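Glutathione S-transferase delta (Bombyx mori, PDB 3VK9) probably catalyses the conjugation of glutathione to electrophilic substrates, working as a homodimeric delta-class glutathione transferase. Local coordinates at residues 90-93 against 94-98; 103-106 against 107-111; 194-197 against 198-202. All coordinates share one frame; numbering follows the deposited sequence. Where two conformers were deposited one is given.

Contact 1 (90-93 against 94-98)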
ATOM      1  N   LYS A  90      16.250  -7.942  -5.163  1.00 14.87           N
ATOM      2  CA  LYS A  90      15.429  -9.047  -4.676  1.00 12.09           C
ATOM      3  C   LYS A  90      15.117  -8.881  -3.198  1.00 12.29           C
ATOM      4  O   LYS A  90      13.964  -8.997  -2.789  1.00 11.01           O
ATOM      5  CB  LYS A  90      16.073 -10.418  -4.926  1.00 14.20           C
ATOM      6  CG  LYS A  90      16.094 -10.840  -6.380  1.00 18.15           C
ATOM      7  CD  LYS A  90      16.513 -12.301  -6.519  1.00 28.95           C
ATOM      8  CE  LYS A  90      17.092 -12.598  -7.904  1.00 36.74           C
ATOM      9  NZ  LYS A  90      16.139 -12.314  -8.998  1.00 40.23           N
ATOM     10  N   ALA A  91      16.139  -8.581  -2.404  1.00  9.50           N
ATOM     11  CA  ALA A  91      15.927  -8.379  -0.971  1.00 12.82           C
ATOM     12  C   ALA A  91      14.980  -7.204  -0.714  1.00  9.44           C
ATOM     13  O   ALA A  91      14.115  -7.270   0.152  1.00  8.89           O
ATOM     14  CB  ALA A  91      17.273  -8.182  -0.252  1.00 15.48           C
ATOM     15  N   ARG A  92      15.125  -6.127  -1.480  1.00  9.37           N
ATOM     16  CA  ARG A  92      14.263  -4.963  -1.266  1.00 11.98           C
ATOM     17  C   ARG A  92      12.817  -5.240  -1.686  1.00 11.16           C
ATOM     18  O   ARG A  92      11.872  -4.800  -1.033  1.00  6.46           O
ATOM     19  CB  ARG A  92      14.784  -3.729  -2.026  1.00 14.37           C
ATOM     20  CG  ARG A  92      13.903  -2.508  -1.827  1.00  9.81           C
ATOM     21  CD  ARG A  92      14.661  -1.213  -2.065  1.00 21.57           C
ATOM     22  NE  ARG A  92      15.772  -1.018  -1.134  1.00 20.91           N
ATOM     23  CZ  ARG A  92      16.362   0.159  -0.938  1.00 18.47           C
ATOM     24  NH1 ARG A  92      15.934   1.230  -1.589  1.00 12.47           N
ATOM     25  NH2 ARG A  92      17.357   0.277  -0.081  1.00 16.06           N
ATOM     26  N   ALA A  93      12.658  -5.944  -2.797  1.00 11.31           N
ATOM     27  CA  ALA A  93      11.336  -6.291  -3.306  1.00 10.61           C
ATOM     28  C   ALA A  93      10.542  -7.093  -2.266  1.00  8.76           C
ATOM     29  O   ALA A  93       9.337  -6.926  -2.129  1.00  8.37           O
ATOM     30  CB  ALA A  93      11.470  -7.078  -4.601  1.00 11.65           C
ATOM     31  N   LEU A  94      11.218  -7.965  -1.524  1.00 12.23           N
ATOM     32  CA  LEU A  94      10.513  -8.731  -0.500  1.00 10.56           C
ATOM     33  C   LEU A  94       9.998  -7.826   0.624  1.00  7.76           C
ATOM     34  O   LEU A  94       8.883  -8.015   1.130  1.00 10.46           O
ATOM     35  CB  LEU A  94      11.411  -9.836   0.072  1.00 12.09           C
ATOM     36  CG  LEU A  94      10.729 -10.744   1.092  1.00 11.65           C
ATOM     37  CD1 LEU A  94       9.473 -11.347   0.468  1.00 16.34           C
ATOM     38  CD2 LEU A  94      11.696 -11.839   1.581  1.00 13.51           C
ATOM     39  N   VAL A  95      10.819  -6.861   1.033  1.00  8.16           N
ATOM     40  CA  VAL A  95      10.401  -5.897   2.043  1.00 11.82           C
ATOM     41  C   VAL A  95       9.216  -5.079   1.513  1.00 10.61           C
ATOM     42  O   VAL A  95       8.172  -4.973   2.152  1.00 10.88           O
ATOM     43  CB  VAL A  95      11.543  -4.923   2.447  1.00  7.83           C
ATOM     44  CG1 VAL A  95      11.008  -3.878   3.434  1.00 10.54           C
ATOM     45  CG2 VAL A  95      12.732  -5.661   3.030  1.00  6.41           C
ATOM     46  N   ASP A  96       9.376  -4.499   0.336  1.00  8.91           N
ATOM     47  CA  ASP A  96       8.268  -3.769  -0.295  1.00 10.23           C
ATOM     48  C   ASP A  96       6.989  -4.627  -0.387  1.00 10.48           C
ATOM     49  O   ASP A  96       5.891  -4.162  -0.058  1.00 12.61           O
ATOM     50  CB  ASP A  96       8.667  -3.259  -1.702  1.00  8.41           C
ATOM     51  CG  ASP A  96       9.692  -2.130  -1.651  1.00 11.30           C
ATOM     52  OD1 ASP A  96       9.710  -1.365  -0.668  1.00  9.28           O
ATOM     53  OD2 ASP A  96      10.471  -1.991  -2.611  1.00 17.13           O
ATOM     54  N   GLN A  97       7.122  -5.868  -0.856  1.00 15.22           N
ATOM     55  CA  GLN A  97       5.960  -6.754  -0.929  1.00 15.64           C
ATOM     56  C   GLN A  97       5.252  -6.830   0.416  1.00 10.18           C
ATOM     57  O   GLN A  97       4.028  -6.697   0.486  1.00 11.06           O
ATOM     58  CB  GLN A  97       6.319  -8.179  -1.377  1.00 14.63           C
ATOM     59  CG  GLN A  97       5.140  -9.115  -1.198  1.00 26.21           C
ATOM     60  CD  GLN A  97       5.340 -10.461  -1.832  1.00 39.80           C
ATOM     61  OE1 GLN A  97       6.360 -10.719  -2.465  1.00 48.93           O
ATOM     62  NE2 GLN A  97       4.367 -11.338  -1.658  1.00 46.44           N
ATOM     63  N   ARG A  98       6.020  -7.042   1.482  1.00  9.03           N
ATOM     64  CA  ARG A  98       5.417  -7.179   2.808  1.00 11.12           C
ATOM     65  C   ARG A  98       4.749  -5.871   3.241  1.00 16.56           C
ATOM     66  O   ARG A  98       3.721  -5.898   3.915  1.00 15.96           O
ATOM     67  CB  ARG A  98       6.436  -7.649   3.864  1.00  5.80           C
ATOM     68  CG  ARG A  98       7.071  -9.007   3.575  1.00 10.01           C
ATOM     69  CD  ARG A  98       6.040 -10.128   3.496  1.00 13.14           C
ATOM     70  NE  ARG A  98       6.694 -11.432   3.469  1.00 17.86           N
ATOM     71  CZ  ARG A  98       6.529 -12.337   2.515  1.00 14.14           C
ATOM     72  NH1 ARG A  98       5.696 -12.114   1.514  1.00 14.46           N
ATOM     73  NH2 ARG A  98       7.188 -13.482   2.576  1.00 15.05           N
TER

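Contact 2 (103-106 against 107-111)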
ATOM      1  N   ILE A 103      -0.462  -2.773   4.279  1.00 12.96           N
ATOM      2  CA  ILE A 103      -1.496  -1.756   4.055  1.00  7.09           C
ATOM      3  C   ILE A 103      -2.761  -2.296   3.345  1.00  6.58           C
ATOM      4  O   ILE A 103      -3.879  -2.009   3.761  1.00  6.90           O
ATOM      5  CB  ILE A 103      -0.953  -0.523   3.289  1.00 10.92           C
ATOM      6  CG1 ILE A 103      -2.009   0.594   3.275  1.00 10.10           C
ATOM      7  CG2 ILE A 103      -0.512  -0.911   1.873  1.00  9.70           C
ATOM      8  CD1 ILE A 103      -1.500   1.956   2.765  1.00  7.78           C
ATOM      9  N   GLY A 104      -2.572  -3.075   2.287  1.00  6.57           N
ATOM     10  CA  GLY A 104      -3.677  -3.481   1.430  1.00  9.93           C
ATOM     11  C   GLY A 104      -4.445  -4.703   1.888  1.00 14.18           C
ATOM     12  O   GLY A 104      -5.594  -4.920   1.499  1.00 10.99           O
ATOM     13  N   THR A 105      -3.812  -5.504   2.729  1.00 10.59           N
ATOM     14  CA  THR A 105      -4.432  -6.746   3.150  1.00 13.66           C
ATOM     15  C   THR A 105      -4.613  -6.846   4.660  1.00 15.50           C
ATOM     16  O   THR A 105      -5.743  -6.818   5.144  1.00  9.71           O
ATOM     17  CB  THR A 105      -3.655  -7.977   2.632  1.00 14.67           C
ATOM     18  OG1 THR A 105      -3.613  -7.941   1.197  1.00 12.63           O
ATOM     19  CG2 THR A 105      -4.327  -9.284   3.090  1.00 13.37           C
ATOM     20  N   LEU A 106      -3.518  -6.949   5.407  1.00 12.70           N
ATOM     21  CA  LEU A 106      -3.632  -7.206   6.838  0.65 16.36           C
ATOM     22  C   LEU A 106      -4.311  -6.054   7.568  1.00 16.30           C
ATOM     23  O   LEU A 106      -5.352  -6.235   8.212  1.00 13.75           O
ATOM     24  CB  LEU A 106      -2.274  -7.541   7.472  0.65 15.12           C
ATOM     25  CG  LEU A 106      -2.400  -8.238   8.832  0.65 11.92           C
ATOM     26  CD1 LEU A 106      -1.446  -9.410   8.931  0.65 13.05           C
ATOM     27  CD2 LEU A 106      -2.209  -7.266  10.006  0.65  9.83           C
ATOM     28  N   TYR A 107      -3.743  -4.865   7.463  1.00  8.79           N
ATOM     29  CA  TYR A 107      -4.306  -3.764   8.218  1.00  7.07           C
ATOM     30  C   TYR A 107      -5.652  -3.321   7.638  1.00 11.45           C
ATOM     31  O   TYR A 107      -6.560  -2.939   8.367  1.00 14.20           O
ATOM     32  CB  TYR A 107      -3.321  -2.595   8.356  1.00 14.01           C
ATOM     33  CG  TYR A 107      -3.865  -1.549   9.291  1.00 16.85           C
ATOM     34  CD1 TYR A 107      -3.760  -1.702  10.662  1.00 23.20           C
ATOM     35  CD2 TYR A 107      -4.532  -0.440   8.808  1.00 27.74           C
ATOM     36  CE1 TYR A 107      -4.291  -0.765  11.533  1.00 28.29           C
ATOM     37  CE2 TYR A 107      -5.069   0.509   9.678  1.00 36.45           C
ATOM     38  CZ  TYR A 107      -4.938   0.337  11.038  1.00 29.70           C
ATOM     39  OH  TYR A 107      -5.460   1.270  11.907  1.00 43.57           O
ATOM     40  N   GLN A 108      -5.799  -3.420   6.328  1.00 12.39           N
ATOM     41  CA  GLN A 108      -7.069  -3.077   5.703  1.00 17.77           C
ATOM     42  C   GLN A 108      -8.178  -3.976   6.231  1.00 12.51           C
ATOM     43  O   GLN A 108      -9.255  -3.509   6.572  1.00 13.23           O
ATOM     44  CB  GLN A 108      -6.969  -3.197   4.179  1.00 14.36           C
ATOM     45  CG  GLN A 108      -8.230  -2.774   3.464  1.00 20.82           C
ATOM     46  CD  GLN A 108      -8.544  -1.303   3.692  1.00 30.59           C
ATOM     47  OE1 GLN A 108      -7.756  -0.418   3.328  1.00 32.40           O
ATOM     48  NE2 GLN A 108      -9.689  -1.033   4.317  1.00 28.18           N
ATOM     49  N   ARG A 109      -7.907  -5.272   6.294  1.00 17.25           N
ATOM     50  CA  ARG A 109      -8.915  -6.220   6.733  1.00 17.31           C
ATOM     51  C   ARG A 109      -9.245  -5.992   8.185  1.00 14.28           C
ATOM     52  O   ARG A 109     -10.415  -6.034   8.567  1.00 12.26           O
ATOM     53  CB  ARG A 109      -8.457  -7.660   6.482  1.00 16.10           C
ATOM     54  CG  ARG A 109      -8.505  -7.988   5.007  1.00 19.82           C
ATOM     55  CD  ARG A 109      -7.917  -9.330   4.690  1.00 21.67           C
ATOM     56  NE  ARG A 109      -7.989  -9.573   3.257  1.00 22.86           N
ATOM     57  CZ  ARG A 109      -7.934 -10.778   2.710  1.00 23.44           C
ATOM     58  NH1 ARG A 109      -7.824 -11.839   3.489  1.00 19.44           N
ATOM     59  NH2 ARG A 109      -8.004 -10.918   1.393  1.00 22.97           N
ATOM     60  N   PHE A 110      -8.211  -5.733   8.984  1.00 12.81           N
ATOM     61  CA  PHE A 110      -8.400  -5.460  10.397  1.00  9.10           C
ATOM     62  C   PHE A 110      -9.227  -4.209  10.597  1.00  9.15           C
ATOM     63  O   PHE A 110     -10.179  -4.214  11.353  1.00 13.65           O
ATOM     64  CB  PHE A 110      -7.070  -5.316  11.145  1.00 10.10           C
ATOM     65  CG  PHE A 110      -7.231  -4.801  12.562  1.00 16.70           C
ATOM     66  CD1 PHE A 110      -7.807  -5.595  13.545  1.00 18.77           C
ATOM     67  CD2 PHE A 110      -6.830  -3.507  12.901  1.00 16.68           C
ATOM     68  CE1 PHE A 110      -7.968  -5.121  14.862  1.00 19.30           C
ATOM     69  CE2 PHE A 110      -6.991  -3.027  14.203  1.00 17.66           C
ATOM     70  CZ  PHE A 110      -7.559  -3.839  15.186  1.00 14.14           C
ATOM     71  N   SER A 111      -8.831  -3.136   9.923  1.00 11.24           N
ATOM     72  CA  SER A 111      -9.589  -1.898   9.910  1.00 13.17           C
ATOM     73  C   SER A 111     -11.059  -2.160   9.564  1.00 19.08           C
ATOM     74  O   SER A 111     -11.967  -1.714  10.285  1.00 17.22           O
ATOM     75  CB  SER A 111      -8.958  -0.928   8.903  1.00 16.42           C
ATOM     76  OG  SER A 111      -9.675   0.285   8.849  1.00 27.44           O
TER

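Contact 3 (194-197 against 198-202)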
ATOM      1  N   GLY A 194      13.966   0.173  21.226  1.00 16.17           N
ATOM      2  CA  GLY A 194      12.973   1.112  21.727  1.00 16.86           C
ATOM      3  C   GLY A 194      11.525   0.696  21.534  1.00 17.78           C
ATOM      4  O   GLY A 194      10.629   1.541  21.495  1.00 17.60           O
ATOM      5  N   TYR A 195      11.284  -0.609  21.436  1.00 16.86           N
ATOM      6  CA  TYR A 195       9.936  -1.114  21.182  1.00 18.79           C
ATOM      7  C   TYR A 195       8.926  -0.654  22.228  1.00 16.35           C
ATOM      8  O   TYR A 195       7.795  -0.298  21.896  1.00 16.03           O
ATOM      9  CB  TYR A 195       9.932  -2.639  21.113  1.00 19.61           C
ATOM     10  CG  TYR A 195       8.602  -3.249  20.706  1.00 19.87           C
ATOM     11  CD1 TYR A 195       8.351  -3.587  19.379  1.00 13.02           C
ATOM     12  CD2 TYR A 195       7.602  -3.500  21.646  1.00 15.05           C
ATOM     13  CE1 TYR A 195       7.159  -4.157  18.996  1.00 11.94           C
ATOM     14  CE2 TYR A 195       6.395  -4.064  21.263  1.00 14.53           C
ATOM     15  CZ  TYR A 195       6.183  -4.394  19.937  1.00 17.43           C
ATOM     16  OH  TYR A 195       4.991  -4.961  19.533  1.00 15.84           O
ATOM     17  N   GLN A 196       9.333  -0.679  23.490  1.00 13.19           N
ATOM     18  CA  GLN A 196       8.423  -0.334  24.574  1.00 15.15           C
ATOM     19  C   GLN A 196       7.902   1.073  24.362  1.00 20.40           C
ATOM     20  O   GLN A 196       6.705   1.318  24.413  1.00 20.10           O
ATOM     21  CB  GLN A 196       9.123  -0.410  25.928  1.00 14.17           C
ATOM     22  CG  GLN A 196       8.296   0.144  27.081  1.00 23.88           C
ATOM     23  CD  GLN A 196       7.019  -0.650  27.338  1.00 24.71           C
ATOM     24  OE1 GLN A 196       6.976  -1.856  27.129  1.00 29.34           O
ATOM     25  NE2 GLN A 196       5.975   0.035  27.796  1.00 32.00           N
ATOM     26  N   GLU A 197       8.821   1.999  24.133  1.00 21.15           N
ATOM     27  CA  GLU A 197       8.468   3.395  24.001  1.00 23.71           C
ATOM     28  C   GLU A 197       7.824   3.694  22.649  1.00 20.38           C
ATOM     29  O   GLU A 197       6.845   4.431  22.586  1.00 22.11           O
ATOM     30  CB  GLU A 197       9.684   4.300  24.238  1.00 24.25           C
ATOM     31  CG  GLU A 197       9.459   5.732  23.788  1.00 39.10           C
ATOM     32  CD  GLU A 197      10.380   6.722  24.474  1.00 56.71           C
ATOM     33  OE1 GLU A 197      11.457   7.034  23.915  1.00 56.73           O
ATOM     34  OE2 GLU A 197      10.017   7.194  25.576  1.00 65.15           O
ATOM     35  N   ALA A 198       8.363   3.115  21.575  1.00 14.12           N
ATOM     36  CA  ALA A 198       7.874   3.429  20.232  1.00 12.50           C
ATOM     37  C   ALA A 198       6.542   2.748  19.922  1.00 17.08           C
ATOM     38  O   ALA A 198       5.710   3.328  19.233  1.00 12.57           O
ATOM     39  CB  ALA A 198       8.921   3.065  19.165  1.00 10.42           C
ATOM     40  N   ASN A 199       6.338   1.521  20.413  1.00 11.98           N
ATOM     41  CA  ASN A 199       5.086   0.802  20.120  1.00 10.16           C
ATOM     42  C   ASN A 199       4.177   0.499  21.307  1.00 18.24           C
ATOM     43  O   ASN A 199       2.965   0.742  21.250  1.00 15.87           O
ATOM     44  CB  ASN A 199       5.344  -0.513  19.353  1.00 10.20           C
ATOM     45  CG  ASN A 199       4.064  -1.079  18.737  1.00 12.47           C
ATOM     46  OD1 ASN A 199       3.452  -0.447  17.882  1.00 13.48           O
ATOM     47  ND2 ASN A 199       3.649  -2.255  19.185  1.00 13.60           N
ATOM     48  N   GLU A 200       4.743  -0.060  22.374  1.00 15.06           N
ATOM     49  CA  GLU A 200       3.905  -0.554  23.469  1.00 16.34           C
ATOM     50  C   GLU A 200       3.155   0.561  24.191  1.00 14.52           C
ATOM     51  O   GLU A 200       1.987   0.413  24.529  1.00 16.51           O
ATOM     52  CB  GLU A 200       4.717  -1.390  24.484  1.00 16.98           C
ATOM     53  CG  GLU A 200       3.827  -2.222  25.401  1.00 25.53           C
ATOM     54  CD  GLU A 200       3.063  -3.336  24.665  1.00 26.41           C
ATOM     55  OE1 GLU A 200       3.586  -3.903  23.672  1.00 23.13           O
ATOM     56  OE2 GLU A 200       1.935  -3.650  25.097  1.00 21.27           O
ATOM     57  N   LYS A 201       3.842   1.667  24.441  1.00 15.80           N
ATOM     58  CA  LYS A 201       3.224   2.827  25.063  1.00 16.07           C
ATOM     59  C   LYS A 201       1.997   3.265  24.251  1.00 15.61           C
ATOM     60  O   LYS A 201       0.889   3.318  24.773  1.00 23.21           O
ATOM     61  CB  LYS A 201       4.239   3.965  25.172  1.00 14.08           C
ATOM     62  CG  LYS A 201       3.700   5.191  25.897  1.00 31.10           C
ATOM     63  CD  LYS A 201       4.780   6.245  26.083  1.00 38.17           C
ATOM     64  CE  LYS A 201       4.210   7.486  26.768  1.00 49.20           C
ATOM     65  NZ  LYS A 201       5.241   8.541  26.970  1.00 52.91           N
ATOM     66  N   GLY A 202       2.196   3.559  22.973  1.00 14.35           N
ATOM     67  CA  GLY A 202       1.085   3.911  22.100  1.00 12.18           C
ATOM     68  C   GLY A 202      -0.012   2.850  22.006  1.00 16.16           C
ATOM     69  O   GLY A 202      -1.198   3.177  21.996  1.00 21.43           O
TER
HETATM   70  O   HOH W   1       3.168  -5.075  21.271  1.00 30.84           O
HETATM   71  O   HOH W   2       4.068   4.557  21.008  1.00 25.31           O

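Contact 1 (90-93 against 94-98)
The opening turns of helix 89-119, the first helix of the all-helical domain of this glutathione transferase, carry Arg-92 and Asp-96 one turn apart on a face that meets the second subunit. Backbone bonds from each residue to the fourth before it continue here: Asp-96 N donates to Arg-92 O at 2.9 Å, nearly straight at 176°, and Gln-97 N reaches Ala-93 O at 2.8 Å. The bond from Val-95 N to Ala-91 O, at 3.4 Å, is weak. Between the side chains the touch is aliphatic against polar, Arg-92 CG lying 3.6 Å from Asp-96 OD2. No salt bridge joins the two, since Arg-92 NE stays 5.6 Å from Asp-96 OD2. An anti chi1 (180°) and a bend at chi3 carry the Arg-92 guanidinium outward from the helix, where NE and NH2 bond the carbonyl oxygens of Pro-86 and Tyr-85. Asp-96 OD1 bonds the Tyr-85 hydroxyl, so one loop residue serves both charged side chains. Farther along, Leu-94 CD1 sits 3.7 Å over the centre of one face of the Arg-98 guanidinium. Ala-93 and Gln-97 pack on Tyr-73 and Ile-64 of the second subunit, while Val-95 turns to helix 156-167 of its own chain.

Contact 2 (103-106 against 107-111)
This is a local contact within helix 89-119, at a wider pi-type turn over 103-106 where the helix runs between the second subunit and helices 126-142 and 156-167 of its own chain. The widened backbone shows in the side chains: Gln-108 CB meets Ile-103 O at 3.3 Å, five residues back, and Gly-104 O at 3.5 Å. Regular bonding follows, with Arg-109 N donating to Thr-105 O at 2.9 Å and Phe-110 N to Leu-106 O at 3.0 Å. The side chains of Thr-105 and Arg-109 run alongside in one direction. Thr-105 CG2 rests over one face of the guanidinium, 3.7 Å from Arg-109 NE and offset toward the rim of the group. Arg-109 comes alongside because its CG stands beside the backbone N (chi1 -73°) and the chain then extends as far as NE, with CG only 3.0 Å from Thr-105 O. Its NH1 goes on to the carbonyl oxygen of Lys-131, and Thr-105 OG1 bonds Gln-51 NE2 of the second subunit. Ile-103 and Gln-108 each meet their counterparts there, as expected near a homodimer's twofold axis; a long helix shared between dimer interface and helical bundle is typical of the glutathione transferase fold.

Contact 3 (194-197 against 198-202)
Tyr-195 and Asn-199, one helical turn apart, send ring and amide away from the helix together, the two planes 60° apart. Asn-199 CB sits over the centre of one ring face, 4.0 Å from the centroid of the Tyr-195 ring and 10° off its normal, which makes this a CH-pi contact. The amide then reaches along the ring to its hydroxyl: Asn-199 ND2 donates to Tyr-195 OH at 3.0 Å, but the N-H...O angle of 122° makes the bond weak, and ND2 also bonds Ser-166 OG. Both residues place CG anti to the backbone N, which lays Asn-199 CB and its amide along the ring face. Glu-200 approaches differently, bringing OE1 to the ring edge, 3.7 Å from Tyr-195 CE2. A water in the ring plane bridges the two groups, lying 2.5 Å from Tyr-195 OH and donating to Glu-200 OE1. These residues form the first turns of helix 195-213, the last helix of the chain, with Gly-194 at the N-cap position and its O accepting from Ala-198 N. Tyr-195 O grips two donors, Asn-199 N at 2.8 Å and Glu-200 N at 3.1 Å, where the helix widens into a pi-type turn. Replacing Tyr-195 by an alanine would probably leave Asn-199 CB without its ring face and the bridging water without its hydroxyl partner, opening a gap against Leu-19 and Ile-162. The Gln-196 amide crosses Glu-200 at the exposed side, OE1 lying 3.5 Å from Glu-200 CB. Asn-199 OD1 bonds Arg-15 NH1, tying this helix to helix 12-24.

Overall arrangement
Contacts 1 and 2 share helix 89-119, their centres 18 Å apart, and both reach the second subunit; contact 3, on helix 195-213, meets no other chain of the assembly. Contact 1 is the more buried, contact 2 partly so, and contact 3 divides between buried Tyr-195, Ala-198 and Asn-199 and a solvent-facing side. In 90-98, Arg-92 and Asp-96 find their main partners in the preceding loop and Lys-90 in the second subunit, whereas 103-111 pairs a methyl with a guanidinium face. Within its own residues 194-202 adds a CH-pi contact and a water bridge. Pi-type turns mark contacts 2 and 3. Helix 156-167 packs against all three, and contacts 2 and 3 lie on opposite sides of the chain's centre.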